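Local coordinates for Sel1 repeat family protein (Pseudomonas aeruginosa, PDB 6LCH) that probably acts as an immunity protein that protects its own cell against the type VI secretion effector PldB, at residues Y235-A240 / L244-L249; A202-R207 / S217-A222; A155-A160 / Y170-Y175. All coordinates share one frame; numbering follows the deposited sequence.

In the fold
Contact 3 packs helix on helix, set closest to the centre of the chain and partly buried. Contacts 1 and 2 each lay a non-helical segment against a helix of the same Sel1 solenoid: contact 2 is partly buried, whereas contact 1 lies at the surface. Their helices, 225-240 and 199-208, follow each other in the chain and touch, Y235 CB standing 3.7 Å from A202 CB. Contact 3 remains separate, its nearest atoms about 5 Å from contact 2. All three are mainly apolar: threonine methyl on leucine in contact 3, a phenylalanine rim in contact 2, and leucines, a phenylalanine and a lysine chain in contact 1. In contacts 1 and 2 a backbone carbonyl also borders the apolar groups.

Contact 1 of 3, residues Y235-A240 / L244-L249; sequences YKKLEA and LRFPNL
L238 lies along the rim of the F246 ring, its CG 3.6 Å from F246 CE1 and practically in the plane of the ring, so the aromatic group presents an edge and not a face. L238 and F246 point oppositely as they pass. L238 CD1 and CD2 straddle the same ring carbon, and CD2 also reaches the backbone two residues before F246, 3.3 Å from L244 O. K237 extends this apolar surface. With CG anti to its backbone N (chi1 -172°) and the chain bent beyond it, the lysine curls round one methyl of L244: its CG and its CE each stand 3.4 Å from L244 CD1, tighter than normal carbon packing. The ammonium end is modelled closer still, a placement best treated as doubtful in an exposed side chain. In this helical solenoid the segment 244-249 is the return of the chain after helix 225-240, and it leads through a type I turn, F246 to L249, into helix 249-252. Backbone hydrogen bonding ties F246 to S195, while its side chain also touches I234, one turn back from L238. R245 NH1 bonds to P242 O, within the connection between the two segments.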
loop_
_atom_site.group_PDB
_atom_site.type_symbol
_atom_site.label_atom_id
_atom_site.label_comp_id
_atom_site.label_asym_id
_atom_site.label_seq_id
_atom_site.Cartn_x
_atom_site.Cartn_y
_atom_site.Cartn_z
ATOM N N TYR A 235 10.448 -10.165 5.739
ATOM C CA TYR A 235 10.787 -9.254 4.656
ATOM C C TYR A 235 11.255 -10.017 3.423
ATOM O O TYR A 235 10.927 -9.639 2.294
ATOM C CB TYR A 235 11.850 -8.255 5.116
ATOM C CG TYR A 235 12.673 -7.684 3.986
ATOM C CD1 TYR A 235 13.897 -8.241 3.650
ATOM C CD2 TYR A 235 12.228 -6.590 3.254
ATOM C CE1 TYR A 235 14.652 -7.733 2.622
ATOM C CE2 TYR A 235 12.982 -6.070 2.220
ATOM C CZ TYR A 235 14.199 -6.648 1.914
ATOM O OH TYR A 235 14.965 -6.155 0.882
ATOM N N LYS A 236 12.020 -11.092 3.607
ATOM C CA LYS A 236 12.420 -11.872 2.441
ATOM C C LYS A 236 11.226 -12.594 1.831
ATOM O O LYS A 236 11.102 -12.666 0.604
ATOM C CB LYS A 236 13.530 -12.854 2.810
ATOM C CG LYS A 236 14.845 -12.171 3.120
ATOM C CD LYS A 236 15.205 -11.195 2.022
ATOM C CE LYS A 236 16.191 -11.824 1.060
ATOM N NZ LYS A 236 16.446 -10.954 -0.118
ATOM N N LYS A 237 10.313 -13.093 2.669
ATOM C CA LYS A 237 9.145 -13.803 2.160
ATOM C C LYS A 237 8.243 -12.881 1.343
ATOM O O LYS A 237 7.750 -13.269 0.276
ATOM C CB LYS A 237 8.391 -14.426 3.330
ATOM C CG LYS A 237 7.257 -15.358 2.987
ATOM C CD LYS A 237 7.701 -16.691 2.377
ATOM C CE LYS A 237 6.664 -17.194 1.334
ATOM N NZ LYS A 237 6.676 -16.372 0.069
ATOM N N LEU A 238 8.026 -11.650 1.818
ATOM C CA LEU A 238 7.178 -10.714 1.083
ATOM C C LEU A 238 7.881 -10.181 -0.155
ATOM O O LEU A 238 7.221 -9.798 -1.127
ATOM C CB LEU A 238 6.768 -9.546 1.976
ATOM C CG LEU A 238 5.708 -9.766 3.045
ATOM C CD1 LEU A 238 5.798 -8.660 4.077
ATOM C CD2 LEU A 238 4.327 -9.800 2.421
ATOM N N GLU A 239 9.211 -10.135 -0.129
ATOM C CA GLU A 239 9.970 -9.721 -1.300
ATOM C C GLU A 239 9.829 -10.713 -2.448
ATOM O O GLU A 239 9.809 -10.310 -3.615
ATOM C CB GLU A 239 11.425 -9.544 -0.902
ATOM C CG GLU A 239 12.356 -9.176 -1.998
ATOM C CD GLU A 239 13.492 -8.346 -1.436
ATOM O OE1 GLU A 239 13.236 -7.463 -0.609
ATOM O OE2 GLU A 239 14.666 -8.595 -1.754
ATOM N N ALA A 240 9.707 -12.003 -2.153
ATOM C CA ALA A 240 9.418 -12.932 -3.238
ATOM C C ALA A 240 7.923 -12.981 -3.548
ATOM O O ALA A 240 7.537 -13.112 -4.715
ATOM C CB ALA A 240 9.957 -14.322 -2.905
ATOM N N LEU A 244 1.505 -12.293 0.378
ATOM C CA LEU A 244 1.359 -13.021 1.623
ATOM C C LEU A 244 0.978 -12.079 2.748
ATOM O O LEU A 244 1.234 -10.872 2.708
ATOM C CB LEU A 244 2.662 -13.696 2.001
ATOM C CG LEU A 244 3.143 -14.707 0.995
ATOM C CD1 LEU A 244 4.610 -14.507 0.963
ATOM C CD2 LEU A 244 2.807 -16.101 1.496
ATOM N N ARG A 245 0.401 -12.664 3.785
ATOM C CA ARG A 245 0.046 -11.968 5.002
ATOM C C ARG A 245 0.577 -12.779 6.174
ATOM O O ARG A 245 1.138 -13.866 6.001
ATOM C CB ARG A 245 -1.469 -11.750 5.075
ATOM C CG ARG A 245 -2.002 -10.888 3.934
ATOM C CD ARG A 245 -1.295 -9.535 3.910
ATOM N NE ARG A 245 -1.697 -8.689 2.786
ATOM C CZ ARG A 245 -0.922 -8.402 1.741
ATOM N NH1 ARG A 245 0.304 -8.895 1.657
ATOM N NH2 ARG A 245 -1.378 -7.619 0.772
ATOM N N PHE A 246 0.427 -12.234 7.379
ATOM C CA PHE A 246 0.977 -12.842 8.591
ATOM C C PHE A 246 -0.008 -12.617 9.728
ATOM O O PHE A 246 0.212 -11.784 10.615
ATOM C CB PHE A 246 2.362 -12.267 8.899
ATOM C CG PHE A 246 3.352 -12.477 7.789
ATOM C CD1 PHE A 246 3.470 -11.557 6.759
ATOM C CD2 PHE A 246 4.142 -13.613 7.757
ATOM C CE1 PHE A 246 4.361 -11.760 5.730
ATOM C CE2 PHE A 246 5.038 -13.821 6.731
ATOM C CZ PHE A 246 5.151 -12.896 5.715
ATOM N N PRO A 247 -1.121 -13.356 9.730
ATOM C CA PRO A 247 -2.204 -13.069 10.685
ATOM C C PRO A 247 -1.911 -13.496 12.115
ATOM O O PRO A 247 -2.692 -13.148 13.010
ATOM C CB PRO A 247 -3.398 -13.853 10.112
ATOM C CG PRO A 247 -2.969 -14.308 8.736
ATOM C CD PRO A 247 -1.485 -14.433 8.797
ATOM N N ASN A 248 -0.831 -14.233 12.363
ATOM C CA ASN A 248 -0.472 -14.649 13.711
ATOM C C ASN A 248 0.722 -13.886 14.266
ATOM O O ASN A 248 1.126 -14.143 15.404
ATOM C CB ASN A 248 -0.185 -16.156 13.739
ATOM C CG ASN A 248 -1.418 -16.988 13.430
ATOM O OD1 ASN A 248 -2.240 -17.252 14.310
ATOM N ND2 ASN A 248 -1.552 -17.408 12.176
ATOM N N LEU A 249 1.277 -12.943 13.500
ATOM C CA LEU A 249 2.513 -12.263 13.888
ATOM C C LEU A 249 2.370 -11.556 15.231
ATOM O O LEU A 249 3.252 -11.653 16.094
ATOM C CB LEU A 249 2.909 -11.267 12.795
ATOM C CG LEU A 249 4.362 -10.819 12.594
ATOM C CD1 LEU A 249 4.421 -9.307 12.579
ATOM C CD2 LEU A 249 5.321 -11.387 13.634
#

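Contact 2 of 3, residues A202-R207 / S217-A222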
loop_
_atom_site.group_PDB
_atom_site.type_symbol
_atom_site.label_atom_id
_atom_site.label_comp_id
_atom_site.label_asym_id
_atom_site.label_seq_id
_atom_site.Cartn_x
_atom_site.Cartn_y
_atom_site.Cartn_z
ATOM N N ALA A 202 8.689 -4.608 7.800
ATOM C CA ALA A 202 9.451 -5.796 8.172
ATOM C C ALA A 202 10.943 -5.504 8.167
ATOM O O ALA A 202 11.672 -5.908 9.082
ATOM C CB ALA A 202 9.120 -6.953 7.227
ATOM N N PHE A 203 11.421 -4.803 7.137
ATOM C CA PHE A 203 12.820 -4.399 7.126
ATOM C C PHE A 203 13.122 -3.445 8.271
ATOM O O PHE A 203 14.186 -3.534 8.896
ATOM C CB PHE A 203 13.184 -3.753 5.794
ATOM C CG PHE A 203 14.643 -3.432 5.667
ATOM C CD1 PHE A 203 15.548 -4.413 5.302
ATOM C CD2 PHE A 203 15.112 -2.157 5.930
ATOM C CE1 PHE A 203 16.890 -4.126 5.188
ATOM C CE2 PHE A 203 16.458 -1.863 5.818
ATOM C CZ PHE A 203 17.346 -2.850 5.446
ATOM N N PHE A 204 12.201 -2.520 8.564
ATOM C CA PHE A 204 12.467 -1.565 9.635
ATOM C C PHE A 204 12.533 -2.257 10.989
ATOM O O PHE A 204 13.382 -1.919 11.822
ATOM C CB PHE A 204 11.414 -0.461 9.666
ATOM C CG PHE A 204 11.627 0.528 10.776
ATOM C CD1 PHE A 204 12.712 1.390 10.752
ATOM C CD2 PHE A 204 10.760 0.582 11.853
ATOM C CE1 PHE A 204 12.918 2.299 11.776
ATOM C CE2 PHE A 204 10.960 1.489 12.877
ATOM C CZ PHE A 204 12.041 2.346 12.840
ATOM N N LEU A 205 11.654 -3.230 11.227
ATOM C CA LEU A 205 11.711 -3.953 12.491
ATOM C C LEU A 205 12.942 -4.846 12.562
ATOM O O LEU A 205 13.455 -5.104 13.656
ATOM C CB LEU A 205 10.431 -4.765 12.690
ATOM C CG LEU A 205 9.287 -4.014 13.376
ATOM C CD1 LEU A 205 9.266 -2.553 12.952
ATOM C CD2 LEU A 205 7.940 -4.680 13.082
ATOM N N SER A 206 13.436 -5.306 11.411
ATOM C CA SER A 206 14.686 -6.058 11.385
ATOM C C SER A 206 15.842 -5.219 11.912
ATOM O O SER A 206 16.658 -5.695 12.711
ATOM C CB SER A 206 14.978 -6.534 9.964
ATOM O OG SER A 206 16.368 -6.701 9.770
ATOM N N ARG A 207 15.936 -3.965 11.465
ATOM C CA ARG A 207 17.000 -3.085 11.936
ATOM C C ARG A 207 16.747 -2.598 13.356
ATOM O O ARG A 207 17.704 -2.369 14.107
ATOM C CB ARG A 207 17.151 -1.897 10.988
ATOM C CG ARG A 207 17.179 -2.293 9.521
ATOM C CD ARG A 207 18.256 -1.536 8.764
ATOM N NE ARG A 207 19.529 -1.515 9.477
ATOM C CZ ARG A 207 20.230 -0.414 9.728
ATOM N NH1 ARG A 207 19.786 0.767 9.322
ATOM N NH2 ARG A 207 21.380 -0.495 10.384
ATOM N N SER A 217 18.434 5.112 15.539
ATOM C CA SER A 217 17.583 4.563 14.487
ATOM C C SER A 217 16.709 3.419 14.979
ATOM O O SER A 217 15.675 3.136 14.363
ATOM C CB SER A 217 18.429 4.085 13.312
ATOM O OG SER A 217 18.861 5.169 12.517
ATOM N N ALA A 218 17.097 2.761 16.069
ATOM C CA ALA A 218 16.338 1.658 16.636
ATOM C C ALA A 218 15.403 2.103 17.752
ATOM O O ALA A 218 14.879 1.255 18.480
ATOM C CB ALA A 218 17.290 0.576 17.152
ATOM N N MET A 219 15.163 3.407 17.889
ATOM C CA MET A 219 14.347 3.968 18.964
ATOM C C MET A 219 14.826 3.511 20.339
ATOM O O MET A 219 14.038 3.448 21.290
ATOM C CB MET A 219 12.863 3.635 18.765
ATOM C CG MET A 219 12.390 3.848 17.328
ATOM S SD MET A 219 10.601 3.837 17.107
ATOM C CE MET A 219 10.244 2.130 16.731
ATOM N N TRP A 220 16.116 3.182 20.444
ATOM C CA TRP A 220 16.746 2.750 21.691
ATOM C C TRP A 220 16.139 1.455 22.219
ATOM O O TRP A 220 16.144 1.200 23.424
ATOM C CB TRP A 220 16.695 3.858 22.747
ATOM C CG TRP A 220 17.566 5.006 22.369
ATOM C CD1 TRP A 220 18.922 5.086 22.511
ATOM C CD2 TRP A 220 17.154 6.227 21.748
ATOM N NE1 TRP A 220 19.377 6.292 22.032
ATOM C CE2 TRP A 220 18.311 7.010 21.556
ATOM C CE3 TRP A 220 15.917 6.740 21.343
ATOM C CZ2 TRP A 220 18.269 8.277 20.977
ATOM C CZ3 TRP A 220 15.876 7.999 20.769
ATOM C CH2 TRP A 220 17.044 8.753 20.591
ATOM N N TYR A 221 15.611 0.628 21.320
ATOM C CA TYR A 221 15.206 -0.717 21.691
ATOM C C TYR A 221 16.429 -1.622 21.761
ATOM O O TYR A 221 17.382 -1.479 20.987
ATOM C CB TYR A 221 14.193 -1.274 20.693
ATOM C CG TYR A 221 12.769 -0.895 21.025
ATOM C CD1 TYR A 221 12.179 0.225 20.453
ATOM C CD2 TYR A 221 12.026 -1.644 21.924
ATOM C CE1 TYR A 221 10.887 0.578 20.757
ATOM C CE2 TYR A 221 10.733 -1.298 22.237
ATOM C CZ TYR A 221 10.170 -0.183 21.653
ATOM O OH TYR A 221 8.882 0.163 21.961
ATOM N N ALA A 222 16.411 -2.545 22.710
ATOM C CA ALA A 222 17.531 -3.459 22.829
ATOM C C ALA A 222 17.552 -4.406 21.631
ATOM O O ALA A 222 16.498 -4.887 21.201
ATOM C CB ALA A 222 17.453 -4.252 24.129
#
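F204 of helix 199-208 meets M219 at a type I' beta turn running from A218 to Y221, part of the long connection that leads to helix 225-240 in this all-helical Sel1 protein. The turn shows its class in the backbone: M219 and W220 both take left-handed conformations, and Y221 N closes it on A218 O at 3.0 Å. The apolar part of the contact rests chiefly on one approach. M219 CE comes to F204 CE2 at 4.0 Å, near the plane of the ring, so the methyl abuts the aromatic rim instead of covering a face. The methionine chain lies roughly perpendicular to F204. An extended first torsion (chi1 179°) swings the F204 ring toward the loop, and the methionine bends at its last torsion (chi3 -92°) to bring its methyl to it. Both side chains also touch K177 of helix 166-178; F204 further meets the ring of Y190, and M219 packs on F183. S217 O lies 3.9 Å from F204 CE1, slanted with respect to the ring, so a backbone carbonyl borders the CE1 side of the ring, whereas the methionine methyl meets the CE2 side. The turn is held from another quarter by H258, whose NE2 is hydrogen-bonded to M219 O and whose ring stands edge-to-face with that of Y221. Backbone proximity completes the account near the end of the helix, where R207 O is hydrogen-bonded to T213 OG1, a residue that A218 also touches, and A218 CB approaches R207 O to 4.3 Å.

Contact 3 of 3, residues A155-A160 / Y170-Y175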
loop_
_atom_site.group_PDB
_atom_site.type_symbol
_atom_site.label_atom_id
_atom_site.label_comp_id
_atom_site.label_asym_id
_atom_site.label_seq_id
_atom_site.Cartn_x
_atom_site.Cartn_y
_atom_site.Cartn_z
ATOM N N ALA A 155 -6.834 10.747 10.340
ATOM C CA ALA A 155 -8.130 10.111 10.126
ATOM C C ALA A 155 -8.145 9.331 8.817
ATOM O O ALA A 155 -8.523 8.155 8.784
ATOM C CB ALA A 155 -9.244 11.159 10.143
ATOM N N TYR A 156 -7.741 9.979 7.722
ATOM C CA TYR A 156 -7.705 9.299 6.431
ATOM C C TYR A 156 -6.739 8.128 6.451
ATOM O O TYR A 156 -7.028 7.066 5.891
ATOM C CB TYR A 156 -7.322 10.283 5.332
ATOM C CG TYR A 156 -8.452 11.200 4.936
ATOM C CD1 TYR A 156 -9.761 10.892 5.266
ATOM C CD2 TYR A 156 -8.208 12.371 4.234
ATOM C CE1 TYR A 156 -10.800 11.728 4.907
ATOM C CE2 TYR A 156 -9.233 13.208 3.871
ATOM C CZ TYR A 156 -10.528 12.886 4.211
ATOM O OH TYR A 156 -11.555 13.721 3.848
ATOM N N THR A 157 -5.582 8.303 7.090
ATOM C CA THR A 157 -4.644 7.196 7.210
ATOM C C THR A 157 -5.214 6.080 8.075
ATOM O O THR A 157 -4.924 4.901 7.834
ATOM C CB THR A 157 -3.309 7.692 7.767
ATOM O OG1 THR A 157 -3.006 8.968 7.199
ATOM C CG2 THR A 157 -2.199 6.731 7.397
ATOM N N HIS A 158 -6.035 6.421 9.072
ATOM C CA HIS A 158 -6.684 5.387 9.872
ATOM C C HIS A 158 -7.751 4.653 9.067
ATOM O O HIS A 158 -7.924 3.440 9.222
ATOM C CB HIS A 158 -7.273 5.987 11.147
ATOM C CG HIS A 158 -6.339 5.939 12.318
ATOM N ND1 HIS A 158 -6.124 4.791 13.049
ATOM C CD2 HIS A 158 -5.552 6.890 12.873
ATOM C CE1 HIS A 158 -5.255 5.040 14.012
ATOM N NE2 HIS A 158 -4.892 6.307 13.927
ATOM N N CYS A 159 -8.469 5.369 8.196
ATOM C CA CYS A 159 -9.436 4.714 7.321
ATOM C C CYS A 159 -8.749 3.702 6.413
ATOM O O CYS A 159 -9.286 2.616 6.159
ATOM C CB CYS A 159 -10.179 5.763 6.494
ATOM S SG CYS A 159 -11.563 5.119 5.526
ATOM N N ALA A 160 -7.551 4.037 5.932
ATOM C CA ALA A 160 -6.842 3.155 5.014
ATOM C C ALA A 160 -6.338 1.898 5.713
ATOM O O ALA A 160 -6.435 0.797 5.160
ATOM C CB ALA A 160 -5.688 3.912 4.358
ATOM N N TYR A 170 2.134 1.597 8.202
ATOM C CA TYR A 170 3.522 2.050 8.250
ATOM C C TYR A 170 3.593 3.547 8.524
ATOM O O TYR A 170 4.398 4.000 9.343
ATOM C CB TYR A 170 4.239 1.710 6.940
ATOM C CG TYR A 170 5.694 2.151 6.900
ATOM C CD1 TYR A 170 6.710 1.297 7.305
ATOM C CD2 TYR A 170 6.047 3.421 6.457
ATOM C CE1 TYR A 170 8.035 1.694 7.272
ATOM C CE2 TYR A 170 7.368 3.828 6.426
ATOM C CZ TYR A 170 8.355 2.960 6.831
ATOM O OH TYR A 170 9.669 3.362 6.795
ATOM N N GLU A 171 2.763 4.331 7.834
ATOM C CA GLU A 171 2.717 5.769 8.078
ATOM C C GLU A 171 2.244 6.082 9.489
ATOM O O GLU A 171 2.603 7.125 10.046
ATOM C CB GLU A 171 1.809 6.450 7.054
ATOM C CG GLU A 171 2.300 6.355 5.621
ATOM C CD GLU A 171 3.658 7.004 5.420
ATOM O OE1 GLU A 171 3.837 8.165 5.853
ATOM O OE2 GLU A 171 4.546 6.351 4.834
ATOM N N LEU A 172 1.439 5.199 10.077
ATOM C CA LEU A 172 1.068 5.342 11.482
ATOM C C LEU A 172 2.293 5.230 12.374
ATOM O O LEU A 172 2.564 6.113 13.199
ATOM C CB LEU A 172 0.043 4.278 11.866
ATOM C CG LEU A 172 -1.404 4.567 11.505
ATOM C CD1 LEU A 172 -1.489 5.198 10.137
ATOM C CD2 LEU A 172 -2.166 3.274 11.564
ATOM N N GLY A 173 3.032 4.129 12.234
ATOM C CA GLY A 173 4.262 3.969 12.988
ATOM C C GLY A 173 5.202 5.139 12.805
ATOM O O GLY A 173 5.728 5.685 13.776
ATOM N N ALA A 174 5.415 5.550 11.550
ATOM C CA ALA A 174 6.239 6.724 11.281
ATOM C C ALA A 174 5.719 7.943 12.027
ATOM O O ALA A 174 6.497 8.677 12.648
ATOM C CB ALA A 174 6.293 7.000 9.778
ATOM N N TYR A 175 4.404 8.163 11.998
ATOM C CA TYR A 175 3.833 9.320 12.678
ATOM C C TYR A 175 4.140 9.291 14.169
ATOM O O TYR A 175 4.645 10.271 14.731
ATOM C CB TYR A 175 2.324 9.377 12.453
ATOM C CG TYR A 175 1.656 10.422 13.314
ATOM C CD1 TYR A 175 1.689 11.762 12.956
ATOM C CD2 TYR A 175 1.003 10.073 14.490
ATOM C CE1 TYR A 175 1.086 12.724 13.739
ATOM C CE2 TYR A 175 0.397 11.028 15.279
ATOM C CZ TYR A 175 0.445 12.352 14.901
ATOM O OH TYR A 175 -0.157 13.309 15.684
#
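Rotation about the first side-chain bond of T157 (chi1 -39°) divides the work of its two branches: CG2 stands anti to the backbone N and reaches over to the facing helix, while OG1 stays beside that N and is hydrogen-bonded to G153 O, one turn earlier. The hydroxyl is thus satisfied within its own helix, and a methyl is left to make the contact. L172 answers with a second torsion (chi2 40°) that swings CD1 to the threonine. T157 CG2 and L172 CD1 are only 3.2 Å apart, closer than carbon atoms usually pack, as the threonine and leucine reach past one another from facing helices. The same CG2 also meets E171 CB at 4.0 Å; beyond this carbon the glutamate folds back from the partner helix. The other leucine branch turns to H158, with L172 CD2 at 4.3 Å from H158 CE1. Y189 of helix 183-195 touches both H158 and L172, so a third helix adjoins this end of the contact. Helix 150-162 is tied as well to the N-terminal segment, through the disulfide of C159 with C10 and the hydrogen bond between Y156 OH and F8 N. Between the short segments the axes approach to 10.1 Å, and their directions differ by 140°. T157 and L172, the residues nearest in backbone register, lie in successive Sel1 ranges, 133-165 and 166-198, and this packing of roughly antiparallel neighbouring helices is characteristic of TPR-like solenoids.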